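PDB 3DM8: nuclear transport factor 2 family protein from Rhodopseudomonas palustris, which is of unknown function but belongs to the SnoaL-like branch of the NTF2 superfamily and may act as an isomerase. Local coordinates for residues 13-16 / 20-23; 44-49 / 61-66; 90-95 / 99-104. One frame throughout, in Å; residues are numbered along the deposited sequence.

Contact 1 of 3, residues 13-16 / 20-23; sequences LHRA and RQTE
Arg15 O accepts a hydrogen bond from the backbone N of Gln21 at 3.2 Å. The bond is fairly straight, 166° at the hydrogen, but the donor stands well above the carbonyl plane and not on a lone pair. The N of Arg20 turns to the next carbonyl and makes a weak, bent bond to Ala16 O at 3.1 Å. These two bonds close the C-terminal end of helix 5-19. Arg20 takes a positive phi of 53°, leaves the helix, and sends the chain toward helix 23-28, within the helical layer of the NTF2-like fold. Carbon donors add to the polar contacts: Ala16 CA lies 3.4 Å from Gln21 O, and Arg20 CA lies 3.2 Å from Ala16 O. Next to them the methyl of Ala16 meets Thr22 CG2 at 3.9 Å and touches Leu25. The Arg20 chain is bent at its second and third torsions, and its CD passes 3.7 Å from Ala16 O. Its NH1 forms a salt bridge with Asp65 of helix 53-66. Arg15 and Gln21 cross at a slant, their guanidinium and amide planes 22° apart. Arg15 NH1 stays 4.2 Å from Gln21 OE1, while Arg15 NE is paired with Glu24.

Contact 2 of 3, residues 44-49 / 61-66; sequences FPFFGA and RQIADS
Phe46 holds CG between its backbone N and carbonyl carbon, chi1 51°, and this turns the ring up against Ile63 on the helix. Ile63 meets it with CG1, which stands anti to its own carbonyl carbon, chi1 -66°. CG1 lies over one face of the ring, 3.9 Å from the Phe46 centroid and 24° off the ring normal, a CH-pi contact. It sits toward the rim, and its nearest ring atom is Phe46 CD2 at 3.6 Å. The two side chains cross at about a right angle. The opposite face of the ring is met by Phe44 CB, so the ring is held between its own turn and the helix. Gln62 and Phe46 pass alongside each other in opposing directions, with amide and ring planes steeply inclined. Gln62 OE1 lies 3.4 Å from Phe46 CB, and Gln62 CB packs 3.9 Å from the same atom. Ser66 OG approaches Phe46 CE1 obliquely at 3.9 Å. No hydrogen bond joins the two segments.

In the alpha-plus-beta NTF2-like fold, helices pack against a strongly curved sheet. Here the loop leading into strand 48-51 reaches the last turns of helix 53-66. Residues 44 to 47 form a type I beta turn, closed by Phe47 N to Phe44 O at 2.9 Å. An alanine in place of Phe46 would probably leave a gap between turn and helix and deprive Ile63 CG1 of its aromatic face. The Phe47 side chain starts out away from the helix, but its ring bends back; it packs on Ile37 and Leu128.

Contact 3 of 3, residues 90-95 / 99-104; sequences YSLTAA and RPISVR
Leu92 and Ile101 form a hydrogen-bonded antiparallel pair at the middle of this contact. Leu92 N gives to Ile101 O at 2.8 Å. Ile101 N returns a bond to Leu92 O, also 2.8 Å. The side chains of the pair lie side by side and point the same way. Leu92 CG sits between its backbone N and carbonyl carbon, chi1 63°. This brings the branch back over the partner strand, with CD1 3.6 Å from Ile101 CB. The other methyl, CD2, meets Val103 CG2 at 4.0 Å.

On one side of this pair, Tyr90 and Val103 form a second hydrogen-bonded pair. Both of its bonds are 2.9 Å, Tyr90 N to Val103 O and Val103 N to Tyr90 O. The end of the Tyr90 side chain leads away from 99-104, and its ring meets that of Tyr72 at about 75°. On the other side, Ala94 N bonds to Arg99 O at 2.9 Å, near the hairpin turn. Ser91 with Ser102 and Thr93 with Pro100 are the non-hydrogen-bonded pairs between them. Pro100 has no N-H to give, and this position asks for none across the hairpin. Its CA lies 3.3 Å from Leu92 O in a CA-H...O contact.

The axes of 90-94 and 100-104 run antiparallel, 148° apart, in the hairpin of strands 83-94 and 100-112. Tyr90, Leu92, Ile101 and Val103 share one face of the sheet. On that face, Leu128 of helix 125-133 packs on Ile101 and Val103. Arg99 NE is held by Gln131 O of the same helix, and Arg104 makes a cation-pi contact with Tyr38 of the second subunit. On its far edge, strand 83-94 is bonded to strand 67-79, where Tyr70 touches Ser91 and Thr93.

The three contacts follow one another along the chain without overlap. Their centres are about 14 Å apart for contacts 1 and 2, 14 Å for contacts 2 and 3, and 18 Å for contacts 1 and 3. Contact 1 ends helix 5-19, contact 2 sets the loop before strand 48-51 on helix 53-66, and contact 3 pairs two strands of the six-stranded sheet. Residues 61-66 are the middle member. Arg20 of contact 1 packs on Ala64, while Ser66 O makes a probable hydrogen bond to Ala95 N of contact 3. Leu13 also touches the Tyr90 hydroxyl. Helical layer and curved sheet are thus joined within a single SnoaL-like domain.

Contact 1 of 3, residues 13-16 / 20-23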
ATOM      1  N   LEU A  13      -4.994  12.296  14.535  1.00 14.13           N
ATOM      2  CA  LEU A  13      -3.605  12.218  14.090  1.00 15.48           C
ATOM      3  C   LEU A  13      -3.122  13.578  13.544  1.00 15.41           C
ATOM      4  O   LEU A  13      -1.963  14.036  13.747  1.00 16.97           O
ATOM      5  CB  LEU A  13      -3.495  11.129  13.022  1.00 15.51           C
ATOM      6  CG  LEU A  13      -2.048  10.865  12.593  1.00 17.03           C
ATOM      7  CD1 LEU A  13      -1.161  10.382  13.779  1.00 19.08           C
ATOM      8  CD2 LEU A  13      -2.105   9.877  11.397  1.00 22.16           C
ATOM      9  N   HIS A  14      -4.011  14.264  12.833  1.00 16.07           N
ATOM     10  CA  HIS A  14      -3.716  15.619  12.337  1.00 15.04           C
ATOM     11  C   HIS A  14      -3.354  16.570  13.461  1.00 15.98           C
ATOM     12  O   HIS A  14      -2.351  17.321  13.411  1.00 15.95           O
ATOM     13  CB  HIS A  14      -4.947  16.176  11.602  1.00 16.29           C
ATOM     14  CG  HIS A  14      -4.740  17.528  11.005  1.00 17.26           C
ATOM     15  ND1 HIS A  14      -4.567  17.718   9.641  1.00 20.82           N
ATOM     16  CD2 HIS A  14      -4.732  18.760  11.563  1.00 16.08           C
ATOM     17  CE1 HIS A  14      -4.450  19.014   9.398  1.00 19.69           C
ATOM     18  NE2 HIS A  14      -4.511  19.661  10.549  1.00 18.92           N
ATOM     19  N   ARG A  15      -4.180  16.545  14.491  1.00 16.16           N
ATOM     20  CA  ARG A  15      -3.943  17.387  15.675  1.00 17.26           C
ATOM     21  C   ARG A  15      -2.566  17.089  16.273  1.00 16.73           C
ATOM     22  O   ARG A  15      -1.839  17.989  16.681  1.00 14.68           O
ATOM     23  CB  ARG A  15      -5.027  17.179  16.747  1.00 18.74           C
ATOM     24  CG  ARG A  15      -6.396  17.585  16.283  1.00 23.16           C
ATOM     25  CD  ARG A  15      -7.265  17.844  17.471  1.00 28.13           C
ATOM     26  NE  ARG A  15      -8.653  18.109  17.116  1.00 33.31           N
ATOM     27  CZ  ARG A  15      -9.150  19.324  16.895  1.00 36.59           C
ATOM     28  NH1 ARG A  15      -8.364  20.396  16.955  1.00 38.12           N
ATOM     29  NH2 ARG A  15     -10.431  19.463  16.588  1.00 37.76           N
ATOM     30  N   ALA A  16      -2.206  15.803  16.297  1.00 15.62           N
ATOM     31  CA  ALA A  16      -0.995  15.386  16.976  1.00 16.15           C
ATOM     32  C   ALA A  16       0.181  15.816  16.114  1.00 17.10           C
ATOM     33  O   ALA A  16       1.133  16.442  16.602  1.00 18.04           O
ATOM     34  CB  ALA A  16      -0.958  13.892  17.264  1.00 14.89           C
ATOM     35  N   ARG A  20       0.821  19.349  17.645  1.00 18.87           N
ATOM     36  CA  ARG A  20       1.404  18.685  18.817  1.00 18.50           C
ATOM     37  C   ARG A  20       0.432  18.557  19.980  1.00 18.25           C
ATOM     38  O   ARG A  20       0.816  18.663  21.141  1.00 18.45           O
ATOM     39  CB  ARG A  20       2.664  19.385  19.303  1.00 19.59           C
ATOM     40  CG  ARG A  20       3.508  19.862  18.213  1.00 21.05           C
ATOM     41  CD  ARG A  20       3.963  18.741  17.307  1.00 24.91           C
ATOM     42  NE  ARG A  20       4.625  17.629  17.989  1.00 26.16           N
ATOM     43  CZ  ARG A  20       5.951  17.497  18.121  1.00 27.32           C
ATOM     44  NH1 ARG A  20       6.453  16.420  18.704  1.00 27.69           N
ATOM     45  NH2 ARG A  20       6.766  18.434  17.684  1.00 26.74           N
ATOM     46  N   GLN A  21      -0.833  18.373  19.644  1.00 17.82           N
ATOM     47  CA  GLN A  21      -1.885  18.129  20.623  1.00 18.19           C
ATOM     48  C   GLN A  21      -2.310  16.678  20.491  1.00 17.94           C
ATOM     49  O   GLN A  21      -2.969  16.320  19.533  1.00 17.17           O
ATOM     50  CB  GLN A  21      -3.090  19.030  20.349  1.00 18.75           C
ATOM     51  CG  GLN A  21      -2.883  20.508  20.578  1.00 23.18           C
ATOM     52  CD  GLN A  21      -3.908  21.365  19.823  1.00 29.84           C
ATOM     53  OE1 GLN A  21      -4.858  20.847  19.195  1.00 35.57           O
ATOM     54  NE2 GLN A  21      -3.698  22.671  19.844  1.00 32.23           N
ATOM     55  N   THR A  22      -1.942  15.870  21.481  1.00 18.25           N
ATOM     56  CA  THR A  22      -1.994  14.403  21.365  1.00 18.80           C
ATOM     57  C   THR A  22      -3.088  13.737  22.171  1.00 18.95           C
ATOM     58  O   THR A  22      -3.247  12.529  22.151  1.00 18.98           O
ATOM     59  CB  THR A  22      -0.646  13.752  21.740  1.00 19.95           C
ATOM     60  OG1 THR A  22      -0.389  13.929  23.137  1.00 19.16           O
ATOM     61  CG2 THR A  22       0.479  14.324  20.889  1.00 18.27           C
ATOM     62  N   GLU A  23      -3.911  14.535  22.832  1.00 20.30           N
ATOM     63  CA  GLU A  23      -4.914  13.945  23.737  1.00 20.10           C
ATOM     64  C   GLU A  23      -5.939  13.093  22.992  1.00 19.83           C
ATOM     65  O   GLU A  23      -6.309  12.021  23.472  1.00 17.89           O
ATOM     66  CB  GLU A  23      -5.605  15.010  24.584  1.00 22.36           C
ATOM     67  CG  GLU A  23      -4.634  15.841  25.427  1.00 25.42           C
ATOM     68  CD  GLU A  23      -3.708  16.796  24.597  1.00 30.01           C
ATOM     69  OE1 GLU A  23      -4.129  17.387  23.569  1.00 29.87           O
ATOM     70  OE2 GLU A  23      -2.531  16.964  25.016  1.00 36.90           O
TER

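Contact 2 of 3, residues 44-49 / 61-66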
ATOM      1  N   PHE A  44      14.468   6.067   8.778  1.00 13.91           N
ATOM      2  CA  PHE A  44      13.295   6.534   9.553  1.00 15.96           C
ATOM      3  C   PHE A  44      13.040   5.633  10.765  1.00 15.54           C
ATOM      4  O   PHE A  44      12.323   4.637  10.667  1.00 16.82           O
ATOM      5  CB  PHE A  44      12.055   6.585   8.674  1.00 16.39           C
ATOM      6  CG  PHE A  44      12.252   7.310   7.381  1.00 17.74           C
ATOM      7  CD1 PHE A  44      12.406   6.605   6.196  1.00 18.82           C
ATOM      8  CD2 PHE A  44      12.261   8.674   7.340  1.00 19.91           C
ATOM      9  CE1 PHE A  44      12.577   7.288   4.987  1.00 20.89           C
ATOM     10  CE2 PHE A  44      12.457   9.356   6.137  1.00 21.79           C
ATOM     11  CZ  PHE A  44      12.600   8.673   4.979  1.00 18.44           C
ATOM     12  N   PRO A  45      13.624   5.977  11.933  1.00 15.82           N
ATOM     13  CA  PRO A  45      13.619   5.020  13.023  1.00 15.86           C
ATOM     14  C   PRO A  45      12.225   4.759  13.583  1.00 15.78           C
ATOM     15  O   PRO A  45      11.996   3.771  14.299  1.00 15.25           O
ATOM     16  CB  PRO A  45      14.477   5.690  14.103  1.00 16.52           C
ATOM     17  CG  PRO A  45      15.160   6.788  13.460  1.00 17.99           C
ATOM     18  CD  PRO A  45      14.521   7.115  12.176  1.00 17.12           C
ATOM     19  N   PHE A  46      11.323   5.647  13.207  1.00 14.85           N
ATOM     20  CA  PHE A  46       9.938   5.557  13.631  1.00 15.69           C
ATOM     21  C   PHE A  46       9.099   4.561  12.821  1.00 14.48           C
ATOM     22  O   PHE A  46       7.948   4.253  13.183  1.00 14.58           O
ATOM     23  CB  PHE A  46       9.299   6.934  13.694  1.00 15.89           C
ATOM     24  CG  PHE A  46       9.476   7.749  12.469  1.00 16.32           C
ATOM     25  CD1 PHE A  46      10.367   8.813  12.455  1.00 21.04           C
ATOM     26  CD2 PHE A  46       8.773   7.472  11.336  1.00 16.41           C
ATOM     27  CE1 PHE A  46      10.547   9.565  11.320  1.00 20.42           C
ATOM     28  CE2 PHE A  46       8.919   8.267  10.204  1.00 17.69           C
ATOM     29  CZ  PHE A  46       9.825   9.309  10.216  1.00 18.69           C
ATOM     30  N   PHE A  47       9.714   3.982  11.796  1.00 14.40           N
ATOM     31  CA  PHE A  47       9.081   2.879  11.056  1.00 15.02           C
ATOM     32  C   PHE A  47       9.204   1.551  11.809  1.00 14.90           C
ATOM     33  O   PHE A  47       9.902   1.418  12.841  1.00 14.50           O
ATOM     34  CB  PHE A  47       9.594   2.783   9.621  1.00 15.34           C
ATOM     35  CG  PHE A  47       9.102   3.907   8.703  1.00 16.41           C
ATOM     36  CD1 PHE A  47       8.013   4.673   9.029  1.00 20.37           C
ATOM     37  CD2 PHE A  47       9.760   4.169   7.516  1.00 18.56           C
ATOM     38  CE1 PHE A  47       7.596   5.700   8.187  1.00 22.34           C
ATOM     39  CE2 PHE A  47       9.324   5.181   6.667  1.00 20.68           C
ATOM     40  CZ  PHE A  47       8.238   5.915   7.000  1.00 21.54           C
ATOM     41  N   GLY A  48       8.525   0.561  11.239  1.00 13.81           N
ATOM     42  CA  GLY A  48       8.490  -0.756  11.738  1.00 13.67           C
ATOM     43  C   GLY A  48       7.304  -1.130  12.575  1.00 12.93           C
ATOM     44  O   GLY A  48       6.333  -0.383  12.709  1.00 13.81           O
ATOM     45  N   ALA A  49       7.401  -2.305  13.160  1.00 13.24           N
ATOM     46  CA  ALA A  49       6.290  -2.814  13.985  1.00 11.80           C
ATOM     47  C   ALA A  49       6.393  -2.293  15.395  1.00 12.29           C
ATOM     48  O   ALA A  49       7.489  -2.144  15.951  1.00 12.93           O
ATOM     49  CB  ALA A  49       6.317  -4.376  13.994  1.00 13.30           C
ATOM     50  N   ARG A  61       5.045  10.808  17.884  1.00 13.88           N
ATOM     51  CA  ARG A  61       5.798  11.970  18.429  1.00 12.39           C
ATOM     52  C   ARG A  61       7.014  12.255  17.532  1.00 13.25           C
ATOM     53  O   ARG A  61       7.300  13.381  17.173  1.00 11.84           O
ATOM     54  CB  ARG A  61       6.265  11.739  19.868  1.00 13.34           C
ATOM     55  CG  ARG A  61       7.043  12.892  20.474  1.00 16.54           C
ATOM     56  CD  ARG A  61       7.823  12.478  21.762  1.00 22.03           C
ATOM     57  NE  ARG A  61       8.938  11.601  21.446  1.00 22.33           N
ATOM     58  CZ  ARG A  61      10.002  11.994  20.757  1.00 24.94           C
ATOM     59  NH1 ARG A  61      10.068  13.238  20.356  1.00 27.95           N
ATOM     60  NH2 ARG A  61      10.993  11.156  20.470  1.00 26.74           N
ATOM     61  N   GLN A  62       7.706  11.191  17.187  1.00 13.16           N
ATOM     62  CA  GLN A  62       8.859  11.291  16.296  1.00 14.02           C
ATOM     63  C   GLN A  62       8.477  11.805  14.907  1.00 13.62           C
ATOM     64  O   GLN A  62       9.166  12.629  14.310  1.00 13.74           O
ATOM     65  CB  GLN A  62       9.521   9.942  16.165  1.00 14.51           C
ATOM     66  CG  GLN A  62      10.152   9.460  17.422  1.00 16.30           C
ATOM     67  CD  GLN A  62      10.653   8.031  17.260  1.00 22.04           C
ATOM     68  OE1 GLN A  62       9.885   7.099  17.081  1.00 27.12           O
ATOM     69  NE2 GLN A  62      11.951   7.866  17.302  1.00 26.33           N
ATOM     70  N   ILE A  63       7.364  11.324  14.387  1.00 13.42           N
ATOM     71  CA  ILE A  63       6.875  11.806  13.084  1.00 13.62           C
ATOM     72  C   ILE A  63       6.507  13.295  13.192  1.00 12.97           C
ATOM     73  O   ILE A  63       6.847  14.075  12.323  1.00 14.16           O
ATOM     74  CB  ILE A  63       5.630  11.007  12.551  1.00 12.48           C
ATOM     75  CG1 ILE A  63       6.045   9.578  12.247  1.00 13.52           C
ATOM     76  CG2 ILE A  63       5.075  11.686  11.311  1.00 12.05           C
ATOM     77  CD1 ILE A  63       4.864   8.595  12.013  1.00 15.08           C
ATOM     78  N   ALA A  64       5.809  13.676  14.260  1.00 12.97           N
ATOM     79  CA  ALA A  64       5.380  15.079  14.442  1.00 14.21           C
ATOM     80  C   ALA A  64       6.578  16.023  14.456  1.00 15.68           C
ATOM     81  O   ALA A  64       6.530  17.156  13.988  1.00 16.77           O
ATOM     82  CB  ALA A  64       4.596  15.245  15.731  1.00 13.28           C
ATOM     83  N   ASP A  65       7.626  15.548  15.106  1.00 17.93           N
ATOM     84  CA  ASP A  65       8.900  16.285  15.213  1.00 18.86           C
ATOM     85  C   ASP A  65       9.550  16.493  13.867  1.00 17.88           C
ATOM     86  O   ASP A  65      10.179  17.522  13.632  1.00 19.40           O
ATOM     87  CB  ASP A  65       9.918  15.525  16.054  1.00 19.38           C
ATOM     88  CG  ASP A  65       9.772  15.778  17.513  1.00 26.12           C
ATOM     89  OD1 ASP A  65       8.925  16.602  17.926  1.00 31.77           O
ATOM     90  OD2 ASP A  65      10.536  15.158  18.273  1.00 33.52           O
ATOM     91  N   SER A  66       9.361  15.524  12.975  1.00 17.79           N
ATOM     92  CA  SER A  66      10.111  15.418  11.713  1.00 18.49           C
ATOM     93  C   SER A  66       9.475  16.124  10.515  1.00 17.94           C
ATOM     94  O   SER A  66      10.183  16.477   9.557  1.00 16.97           O
ATOM     95  CB  SER A  66      10.298  13.961  11.309  1.00 19.46           C
ATOM     96  OG  SER A  66      11.098  13.277  12.257  1.00 25.77           O
TER

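Contact 3 of 3, residues 90-95 / 99-104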
ATOM      1  N   TYR A  90       0.180  12.418   1.112  1.00 16.23           N
ATOM      2  CA  TYR A  90       0.521  13.520   2.031  1.00 15.62           C
ATOM      3  C   TYR A  90       1.541  14.387   1.315  1.00 13.99           C
ATOM      4  O   TYR A  90       2.564  13.888   0.830  1.00 11.59           O
ATOM      5  CB  TYR A  90       1.235  13.010   3.278  1.00 17.40           C
ATOM      6  CG  TYR A  90       0.451  12.561   4.495  1.00 21.45           C
ATOM      7  CD1 TYR A  90       1.125  12.337   5.708  1.00 26.35           C
ATOM      8  CD2 TYR A  90      -0.898  12.335   4.445  1.00 25.33           C
ATOM      9  CE1 TYR A  90       0.438  11.910   6.852  1.00 29.86           C
ATOM     10  CE2 TYR A  90      -1.607  11.907   5.584  1.00 29.03           C
ATOM     11  CZ  TYR A  90      -0.930  11.694   6.775  1.00 29.64           C
ATOM     12  OH  TYR A  90      -1.622  11.291   7.895  1.00 33.60           O
ATOM     13  N   SER A  91       1.326  15.703   1.363  1.00 13.00           N
ATOM     14  CA  SER A  91       2.367  16.656   0.960  1.00 13.19           C
ATOM     15  C   SER A  91       2.882  17.299   2.216  1.00 12.97           C
ATOM     16  O   SER A  91       2.131  17.879   2.975  1.00 14.29           O
ATOM     17  CB  SER A  91       1.855  17.745   0.012  1.00 11.74           C
ATOM     18  OG  SER A  91       1.137  17.169  -1.064  1.00 14.07           O
ATOM     19  N   LEU A  92       4.164  17.143   2.430  1.00 13.21           N
ATOM     20  CA  LEU A  92       4.773  17.682   3.626  1.00 14.18           C
ATOM     21  C   LEU A  92       6.072  18.367   3.441  1.00 14.75           C
ATOM     22  O   LEU A  92       6.743  18.295   2.394  1.00 14.11           O
ATOM     23  CB  LEU A  92       4.894  16.623   4.695  1.00 14.52           C
ATOM     24  CG  LEU A  92       5.797  15.477   4.268  1.00 14.90           C
ATOM     25  CD1 LEU A  92       7.302  15.763   4.561  1.00 21.10           C
ATOM     26  CD2 LEU A  92       5.249  14.111   4.871  1.00 17.17           C
ATOM     27  N   THR A  93       6.443  19.039   4.514  1.00 15.47           N
ATOM     28  CA  THR A  93       7.778  19.564   4.563  1.00 16.50           C
ATOM     29  C   THR A  93       8.487  19.107   5.839  1.00 15.99           C
ATOM     30  O   THR A  93       7.934  19.068   6.962  1.00 15.35           O
ATOM     31  CB  THR A  93       7.878  21.071   4.254  1.00 18.52           C
ATOM     32  OG1 THR A  93       8.442  21.808   5.359  1.00 24.71           O
ATOM     33  CG2 THR A  93       6.487  21.658   3.862  1.00 15.90           C
ATOM     34  N   ALA A  94       9.715  18.728   5.584  1.00 15.37           N
ATOM     35  CA  ALA A  94      10.638  18.253   6.596  1.00 14.85           C
ATOM     36  C   ALA A  94      11.127  19.360   7.507  1.00 14.07           C
ATOM     37  O   ALA A  94      11.543  20.442   7.064  1.00 12.30           O
ATOM     38  CB  ALA A  94      11.787  17.558   5.939  1.00 14.13           C
ATOM     39  N   ALA A  95      11.079  19.066   8.801  1.00 14.40           N
ATOM     40  CA  ALA A  95      11.586  19.985   9.811  1.00 14.69           C
ATOM     41  C   ALA A  95      13.033  20.356   9.555  1.00 14.00           C
ATOM     42  O   ALA A  95      13.869  19.526   9.214  1.00 14.27           O
ATOM     43  CB  ALA A  95      11.436  19.395  11.248  1.00 15.20           C
ATOM     44  N   ARG A  99      12.721  20.546   3.456  1.00 18.91           N
ATOM     45  CA  ARG A  99      12.619  19.739   2.231  1.00 20.30           C
ATOM     46  C   ARG A  99      11.127  19.368   1.927  1.00 20.62           C
ATOM     47  O   ARG A  99      10.461  18.827   2.784  1.00 20.01           O
ATOM     48  CB  ARG A  99      13.476  18.472   2.428  1.00 21.99           C
ATOM     49  CG  ARG A  99      13.528  17.564   1.219  1.00 26.88           C
ATOM     50  CD  ARG A  99      13.951  18.379   0.023  1.00 31.55           C
ATOM     51  NE  ARG A  99      14.224  17.534  -1.137  1.00 37.07           N
ATOM     52  CZ  ARG A  99      14.776  17.986  -2.260  1.00 39.90           C
ATOM     53  NH1 ARG A  99      15.103  19.261  -2.361  1.00 40.72           N
ATOM     54  NH2 ARG A  99      14.996  17.166  -3.279  1.00 42.71           N
ATOM     55  N   PRO A 100      10.596  19.677   0.726  1.00 20.36           N
ATOM     56  CA  PRO A 100       9.290  19.132   0.420  1.00 20.59           C
ATOM     57  C   PRO A 100       9.288  17.699   0.011  1.00 19.78           C
ATOM     58  O   PRO A 100      10.090  17.244  -0.810  1.00 18.58           O
ATOM     59  CB  PRO A 100       8.799  19.962  -0.772  1.00 21.35           C
ATOM     60  CG  PRO A 100       9.787  20.966  -1.022  1.00 21.29           C
ATOM     61  CD  PRO A 100      11.039  20.628  -0.302  1.00 22.37           C
ATOM     62  N   ILE A 101       8.323  16.995   0.555  1.00 18.13           N
ATOM     63  CA  ILE A 101       8.253  15.593   0.304  1.00 18.55           C
ATOM     64  C   ILE A 101       6.799  15.210   0.114  1.00 17.65           C
ATOM     65  O   ILE A 101       5.955  15.673   0.826  1.00 16.69           O
ATOM     66  CB  ILE A 101       8.874  14.786   1.460  1.00 18.48           C
ATOM     67  CG1 ILE A 101      10.369  15.113   1.612  1.00 22.62           C
ATOM     68  CG2 ILE A 101       8.586  13.259   1.251  1.00 20.40           C
ATOM     69  CD1 ILE A 101      10.975  14.531   2.873  1.00 24.03           C
ATOM     70  N   SER A 102       6.547  14.415  -0.907  1.00 18.04           N
ATOM     71  CA  SER A 102       5.199  13.821  -1.135  1.00 17.79           C
ATOM     72  C   SER A 102       5.281  12.338  -0.843  1.00 18.42           C
ATOM     73  O   SER A 102       6.228  11.665  -1.278  1.00 20.09           O
ATOM     74  CB  SER A 102       4.754  14.132  -2.572  1.00 18.83           C
ATOM     75  OG  SER A 102       3.616  13.396  -2.978  1.00 21.73           O
ATOM     76  N   VAL A 103       4.322  11.826  -0.082  1.00 17.02           N
ATOM     77  CA  VAL A 103       4.309  10.426   0.362  1.00 18.75           C
ATOM     78  C   VAL A 103       2.992   9.784  -0.016  1.00 17.36           C
ATOM     79  O   VAL A 103       1.947  10.287   0.360  1.00 15.88           O
ATOM     80  CB  VAL A 103       4.474  10.346   1.887  1.00 19.49           C
ATOM     81  CG1 VAL A 103       4.589   8.906   2.339  1.00 23.15           C
ATOM     82  CG2 VAL A 103       5.727  11.120   2.326  1.00 23.41           C
ATOM     83  N   ARG A 104       3.049   8.682  -0.771  1.00 15.75           N
ATOM     84  CA  ARG A 104       1.851   7.957  -1.095  1.00 16.40           C
ATOM     85  C   ARG A 104       1.778   6.681  -0.251  1.00 14.82           C
ATOM     86  O   ARG A 104       2.730   5.893  -0.207  1.00 13.54           O
ATOM     87  CB  ARG A 104       1.831   7.563  -2.562  1.00 17.69           C
ATOM     88  CG  ARG A 104       0.574   6.887  -2.867  1.00 18.96           C
ATOM     89  CD  ARG A 104       0.464   6.511  -4.306  1.00 25.76           C
ATOM     90  NE  ARG A 104      -0.267   7.544  -5.058  1.00 26.64           N
ATOM     91  CZ  ARG A 104       0.292   8.384  -5.913  1.00 25.14           C
ATOM     92  NH1 ARG A 104       1.604   8.418  -6.111  1.00 27.34           N
ATOM     93  NH2 ARG A 104      -0.474   9.257  -6.529  1.00 29.23           N
TER